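Local atomic coordinates of uncharacterized protein (Bacillus cereus, PDB entry 5F2H), a protein that is of unknown function but belongs to the alpha/beta hydrolase superfamily and probably acts as a hydrolase. Residues A135-I143 against F170-D178. Residues are numbered along the deposited sequence; the frame is centred on the assembly and turned at random.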
loop_
_atom_site.group_PDB
_atom_site.type_symbol
_atom_site.label_atom_id
_atom_site.label_comp_id
_atom_site.label_asym_id
_atom_site.label_seq_id
_atom_site.Cartn_x
_atom_site.Cartn_y
_atom_site.Cartn_z
ATOM N N ALA B 135 -0.103 -0.200 19.122
ATOM C CA ALA B 135 0.916 -0.217 20.147
ATOM C C ALA B 135 0.263 0.022 21.487
ATOM O O ALA B 135 -0.611 0.895 21.591
ATOM C CB ALA B 135 1.964 0.843 19.883
HETATM N N MSE B 136 0.716 -0.717 22.508
HETATM C CA MSE B 136 0.172 -0.595 23.861
HETATM C C MSE B 136 1.137 -0.044 24.872
HETATM O O MSE B 136 2.124 -0.681 25.234
HETATM C CB MSE B 136 -0.238 -1.968 24.411
HETATM C CG MSE B 136 -1.146 -2.756 23.480
HETATM SE SE MSE B 136 -2.932 -1.922 23.585
HETATM C CE MSE B 136 -2.877 -1.601 21.676
ATOM N N HIS B 137 0.812 1.120 25.404
ATOM C CA HIS B 137 1.636 1.748 26.411
ATOM C C HIS B 137 1.796 0.906 27.667
ATOM O O HIS B 137 1.020 -0.013 27.902
ATOM C CB HIS B 137 1.024 3.091 26.806
ATOM C CG HIS B 137 -0.287 2.989 27.531
ATOM N ND1 HIS B 137 -0.377 2.933 28.906
ATOM C CD2 HIS B 137 -1.561 2.996 27.073
ATOM C CE1 HIS B 137 -1.648 2.915 29.263
ATOM N NE2 HIS B 137 -2.386 2.938 28.169
ATOM N N GLY B 138 2.792 1.263 28.476
ATOM C CA GLY B 138 3.090 0.602 29.739
ATOM C C GLY B 138 2.309 1.195 30.904
ATOM O O GLY B 138 1.581 2.145 30.746
ATOM N N ASP B 139 2.421 0.627 32.092
ATOM C CA ASP B 139 1.667 1.185 33.217
ATOM C C ASP B 139 2.179 2.559 33.515
ATOM O O ASP B 139 3.356 2.834 33.282
ATOM C CB ASP B 139 1.736 0.294 34.463
ATOM C CG ASP B 139 0.916 -0.985 34.307
ATOM O OD1 ASP B 139 -0.004 -0.985 33.449
ATOM O OD2 ASP B 139 1.154 -1.964 35.074
ATOM N N GLN B 140 1.267 3.426 33.950
ATOM C CA GLN B 140 1.591 4.791 34.303
ATOM C C GLN B 140 2.045 5.642 33.136
ATOM O O GLN B 140 2.820 6.599 33.302
ATOM C CB GLN B 140 2.638 4.800 35.407
ATOM C CG GLN B 140 2.137 4.120 36.651
ATOM C CD GLN B 140 3.130 4.218 37.768
ATOM O OE1 GLN B 140 2.867 4.835 38.800
ATOM N NE2 GLN B 140 4.319 3.738 37.519
ATOM N N GLU B 141 1.544 5.303 31.957
ATOM C CA GLU B 141 1.881 6.022 30.763
ATOM C C GLU B 141 0.605 6.551 30.121
ATOM O O GLU B 141 -0.408 6.684 30.783
ATOM C CB GLU B 141 2.682 5.137 29.793
ATOM C CG GLU B 141 4.048 4.716 30.296
ATOM C CD GLU B 141 4.874 3.991 29.231
ATOM O OE1 GLU B 141 4.435 3.934 28.063
ATOM O OE2 GLU B 141 6.005 3.525 29.539
ATOM N N ASN B 142 0.697 6.911 28.845
ATOM C CA ASN B 142 -0.419 7.431 28.098
ATOM C C ASN B 142 -0.004 7.489 26.655
ATOM O O ASN B 142 1.064 6.985 26.293
ATOM C CB ASN B 142 -0.822 8.794 28.642
ATOM C CG ASN B 142 0.329 9.747 28.666
ATOM O OD1 ASN B 142 1.116 9.784 27.730
ATOM N ND2 ASN B 142 0.406 10.573 29.708
ATOM N N ILE B 143 -0.823 8.111 25.826
ATOM C CA ILE B 143 -0.510 8.206 24.404
ATOM C C ILE B 143 0.694 9.103 24.085
ATOM O O ILE B 143 1.460 8.807 23.166
ATOM C CB ILE B 143 -1.703 8.749 23.614
ATOM C CG1 ILE B 143 -2.955 7.931 23.924
ATOM C CG2 ILE B 143 -1.386 8.753 22.124
ATOM C CD1 ILE B 143 -4.190 8.416 23.220
ATOM N N PHE B 170 -3.518 8.478 38.321
ATOM C CA PHE B 170 -3.193 9.866 38.657
ATOM C C PHE B 170 -3.275 10.673 37.367
ATOM O O PHE B 170 -3.373 10.094 36.289
ATOM C CB PHE B 170 -1.808 9.995 39.286
ATOM C CG PHE B 170 -0.717 9.475 38.425
ATOM C CD1 PHE B 170 -0.085 10.307 37.509
ATOM C CD2 PHE B 170 -0.331 8.138 38.509
ATOM C CE1 PHE B 170 0.914 9.812 36.694
ATOM C CE2 PHE B 170 0.669 7.637 37.696
ATOM C CZ PHE B 170 1.295 8.473 36.791
ATOM N N SER B 171 -3.271 11.995 37.486
ATOM C CA SER B 171 -3.350 12.887 36.328
ATOM C C SER B 171 -2.493 12.422 35.162
ATOM O O SER B 171 -1.282 12.327 35.282
ATOM C CB SER B 171 -2.935 14.321 36.703
ATOM O OG SER B 171 -3.864 14.961 37.585
ATOM N N ASP B 172 -3.138 12.108 34.046
ATOM C CA ASP B 172 -2.469 11.655 32.823
ATOM C C ASP B 172 -1.657 10.349 32.926
ATOM O O ASP B 172 -0.844 10.076 32.053
ATOM C CB ASP B 172 -1.573 12.769 32.273
ATOM C CG ASP B 172 -2.325 14.057 32.023
ATOM O OD1 ASP B 172 -3.545 14.009 31.762
ATOM O OD2 ASP B 172 -1.682 15.127 32.069
ATOM N N GLY B 173 -1.858 9.557 33.975
ATOM C CA GLY B 173 -1.150 8.270 34.152
ATOM C C GLY B 173 -2.182 7.137 34.103
ATOM O O GLY B 173 -3.112 7.117 34.892
ATOM N N PHE B 174 -2.004 6.181 33.210
ATOM C CA PHE B 174 -2.952 5.101 33.047
ATOM C C PHE B 174 -2.325 3.688 33.200
ATOM O O PHE B 174 -1.147 3.493 32.872
ATOM C CB PHE B 174 -3.597 5.289 31.674
ATOM C CG PHE B 174 -4.277 6.626 31.491
ATOM C CD1 PHE B 174 -5.602 6.803 31.866
ATOM C CD2 PHE B 174 -3.610 7.698 30.914
ATOM C CE1 PHE B 174 -6.237 8.026 31.691
ATOM C CE2 PHE B 174 -4.232 8.936 30.757
ATOM C CZ PHE B 174 -5.551 9.090 31.134
ATOM N N VAL B 175 -3.109 2.706 33.665
ATOM C CA VAL B 175 -2.597 1.333 33.886
ATOM C C VAL B 175 -3.435 0.192 33.374
ATOM O O VAL B 175 -4.654 0.329 33.222
ATOM C CB VAL B 175 -2.423 1.014 35.386
ATOM C CG1 VAL B 175 -1.388 1.940 36.015
ATOM C CG2 VAL B 175 -3.745 1.128 36.123
ATOM N N TRP B 176 -2.775 -0.961 33.188
ATOM C CA TRP B 176 -3.429 -2.194 32.708
ATOM C C TRP B 176 -3.611 -3.242 33.824
ATOM O O TRP B 176 -3.536 -4.437 33.564
ATOM C CB TRP B 176 -2.633 -2.816 31.564
ATOM C CG TRP B 176 -2.472 -1.924 30.411
ATOM C CD1 TRP B 176 -1.351 -1.216 30.054
ATOM C CD2 TRP B 176 -3.487 -1.554 29.487
ATOM N NE1 TRP B 176 -1.603 -0.465 28.936
ATOM C CE2 TRP B 176 -2.914 -0.639 28.576
ATOM C CE3 TRP B 176 -4.833 -1.914 29.330
ATOM C CZ2 TRP B 176 -3.623 -0.108 27.506
ATOM C CZ3 TRP B 176 -5.549 -1.358 28.264
ATOM C CH2 TRP B 176 -4.931 -0.468 27.363
ATOM N N ASP B 177 -3.871 -2.786 35.052
ATOM C CA ASP B 177 -4.060 -3.673 36.208
ATOM C C ASP B 177 -5.055 -4.785 35.940
ATOM O O ASP B 177 -4.702 -5.968 35.964
ATOM C CB ASP B 177 -4.562 -2.882 37.416
ATOM C CG ASP B 177 -3.535 -1.962 37.992
ATOM O OD1 ASP B 177 -2.325 -2.092 37.666
ATOM O OD2 ASP B 177 -3.953 -1.151 38.842
ATOM N N ASP B 178 -6.289 -4.349 35.677
ATOM C CA ASP B 178 -7.425 -5.191 35.388
ATOM C C ASP B 178 -7.306 -5.593 33.932
ATOM O O ASP B 178 -7.848 -4.934 33.066
ATOM C CB ASP B 178 -8.718 -4.395 35.656
ATOM C CG ASP B 178 -9.980 -5.241 35.549
ATOM O OD1 ASP B 178 -9.944 -6.347 34.954
ATOM O OD2 ASP B 178 -11.023 -4.791 36.080
#
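The carbonyl oxygen of Phe174 receives two backbone N-H groups from the type II turn Gly138-Glu141, both weakly: Gln140 N at 2.6 Å, with poor linearity, and Glu141 N at 3.4 Å. Glu141 pairs with Phe174 in a single antiparallel bridge and Gln140 also faces Phe174, which meets the definition of a G1 beta bulge. The return bond is more regular, Phe174 N giving to Glu141 O at 2.9 Å, in the carbonyl plane; the same oxygen lies at the edge of the Phe174 ring. In the alpha/beta hydrolase fold this joins the loop after the parallel strand 131-136 to the hairpin formed by strands 168-170 and 173-174 and the residues after it.

At one end of the bridge, Trp176 is gripped at two nitrogens. Its backbone N reaches Asp139 OD1 at 2.8 Å, almost straight at 171° and on the syn side but tilted out of the carboxylate plane, while NE1 donates to His137 O at 2.9 Å from above the carbonyl plane. The His137 chi1 of 67° sets CG between its own N and carbonyl carbon and puts one imidazole face beneath Trp176 NE1. The two rings are oblique, their planes 38° apart, and ND1 is turned to Gly138 O, a bond that should restrain the ring's rotation. The selenium of selenomethionine Met136 (SE) adds an oblique Met-aromatic contact to the Trp176 ring, and Met136 also touches the residues of a probable nucleophile elbow around Ser208. Ala209 and Val213 of helix 209-219 touch the Trp176 side chain.

At the other end, Asn142 uses both ends of its amide: OD1 caps Ile145 N of helix 143-150, and ND2 donates to Asp172 O at 2.7 Å, within that carbonyl's plane.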